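Local coordinates for protein transcriptional regulator, PadR family (PDB 3HHH) that probably binds operator DNA through a winged helix-turn-helix domain and regulates transcription, as other PadR-family regulators do, at residues 67-70 / 74-77. Sequence-based numbering, arbitrary orientation.
With SO4 (sulfate ion), chain E.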
# COMPACT_ATOMS: atom_id res chain seq x y z
N LYS B 67 -21.25 -6.80 23.11
CA LYS B 67 -22.03 -5.99 24.03
C LYS B 67 -23.28 -5.48 23.30
O LYS B 67 -23.32 -5.50 22.07
CB LYS B 67 -21.22 -4.79 24.52
CG LYS B 67 -19.79 -5.08 24.93
CD LYS B 67 -19.15 -3.81 25.47
CE LYS B 67 -17.71 -4.03 25.88
NZ LYS B 67 -17.05 -2.75 26.24
N PRO B 68 -24.29 -5.02 24.05
CA PRO B 68 -25.49 -4.49 23.40
C PRO B 68 -25.21 -3.17 22.68
O PRO B 68 -24.27 -2.45 23.03
CB PRO B 68 -26.47 -4.27 24.56
CG PRO B 68 -25.86 -4.93 25.76
CD PRO B 68 -24.39 -4.96 25.52
N SER B 69 -26.04 -2.87 21.68
CA SER B 69 -25.86 -1.69 20.84
C SER B 69 -26.78 -0.56 21.26
O SER B 69 -27.64 -0.72 22.13
CB SER B 69 -26.15 -2.04 19.38
OG SER B 69 -27.55 -2.22 19.17
N GLU B 70 -26.58 0.60 20.64
CA GLU B 70 -27.60 1.64 20.59
C GLU B 70 -28.36 1.46 19.27
O GLU B 70 -27.85 1.85 18.21
CB GLU B 70 -26.97 3.03 20.67
CG GLU B 70 -26.70 3.47 22.10
CD GLU B 70 -25.82 4.70 22.17
OE1 GLU B 70 -25.73 5.45 21.17
OE2 GLU B 70 -25.21 4.92 23.24
N MSE B 74 -26.84 -7.37 20.01
CA MSE B 74 -25.43 -7.54 20.34
C MSE B 74 -24.57 -7.22 19.12
O MSE B 74 -25.00 -7.40 17.99
CB MSE B 74 -25.15 -8.97 20.79
CG MSE B 74 -25.83 -9.36 22.09
SE MSE B 74 -24.92 -8.65 23.66
CE MSE B 74 -23.56 -10.03 23.90
N ARG B 75 -23.37 -6.73 19.38
CA ARG B 75 -22.39 -6.46 18.33
C ARG B 75 -21.01 -6.85 18.82
O ARG B 75 -20.75 -6.85 20.02
CB ARG B 75 -22.40 -4.98 17.96
CG ARG B 75 -23.43 -4.61 16.91
CD ARG B 75 -23.66 -3.11 16.88
NE ARG B 75 -24.60 -2.71 15.83
CZ ARG B 75 -25.14 -1.50 15.71
NH1 ARG B 75 -24.84 -0.53 16.58
NH2 ARG B 75 -25.98 -1.24 14.72
N LYS B 76 -20.12 -7.18 17.89
CA LYS B 76 -18.76 -7.60 18.22
C LYS B 76 -17.85 -6.36 18.26
O LYS B 76 -17.47 -5.82 17.23
CB LYS B 76 -18.27 -8.63 17.20
CG LYS B 76 -17.11 -9.48 17.66
CD LYS B 76 -16.98 -10.74 16.82
CE LYS B 76 -15.71 -11.52 17.15
NZ LYS B 76 -15.79 -12.95 16.71
N PHE B 77 -17.53 -5.92 19.48
CA PHE B 77 -16.72 -4.72 19.70
C PHE B 77 -15.24 -5.08 19.88
O PHE B 77 -14.92 -6.12 20.45
CB PHE B 77 -17.21 -3.96 20.93
CG PHE B 77 -18.52 -3.24 20.72
CD1 PHE B 77 -18.54 -1.94 20.25
CD2 PHE B 77 -19.72 -3.87 20.99
CE1 PHE B 77 -19.74 -1.27 20.05
CE2 PHE B 77 -20.93 -3.21 20.79
CZ PHE B 77 -20.94 -1.91 20.32
S SO4 E . -21.48 -7.31 14.28
O1 SO4 E . -22.80 -7.20 14.90
O2 SO4 E . -20.67 -8.30 15.00
O3 SO4 E . -21.66 -7.73 12.89
O4 SO4 E . -20.81 -6.01 14.34
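Lys-67 and Arg-75 face each other as an antiparallel hydrogen-bonded pair and grip each other's backbones twice. Lys-67 N donates to Arg-75 O at 3.1 Å. Arg-75 N returns a bond to Lys-67 O at 3.0 Å. Lys-67 O also receives a CA-H...O contact from Met-74 CA at 3.4 Å. Next along is the non-hydrogen-bonded pair of Pro-68 with Met-74, whose CA atoms are 4.3 Å apart. The axes of the two short strand segments make an angle of 117°. The edge of the Phe-77 ring meets the Lys-67 backbone, with Phe-77 CE2 3.5 Å from Lys-67 O and the oxygen near the ring plane. The Lys-67 side chain crosses Phe-77 at about a right angle, and Lys-67 CB lies 3.9 Å from Phe-77 CD2. Beyond CG the lysine is extended, and NZ makes a salt bridge with Glu-26. Tyr-28 meets the Phe-77 ring. These two strands, 62-69 and 74-80, form the beta hairpin that follows helix 46-58, consistent with the wing of a PadR-type winged helix. The contact lies at its turn end, on the surface. Here selenomethionine Met-74 bends at chi2 (-78°), which lays SE against the Lys-67 to Pro-68 peptide, with Met-74 SE 3.7 Å from Pro-68 N, and alongside the proline ring. Arg-75 stretches out from CG to NE and passes Ser-69, where Arg-75 NH1 comes within 3.4 Å of Ser-69 CB. Ser-69 OG sits over one guanidinium face, toward its rim, and has a weak hydrogen bond to Pro-73 O. A sulfate, probably from the crystallisation liquor, accepts a hydrogen bond from Lys-76 N.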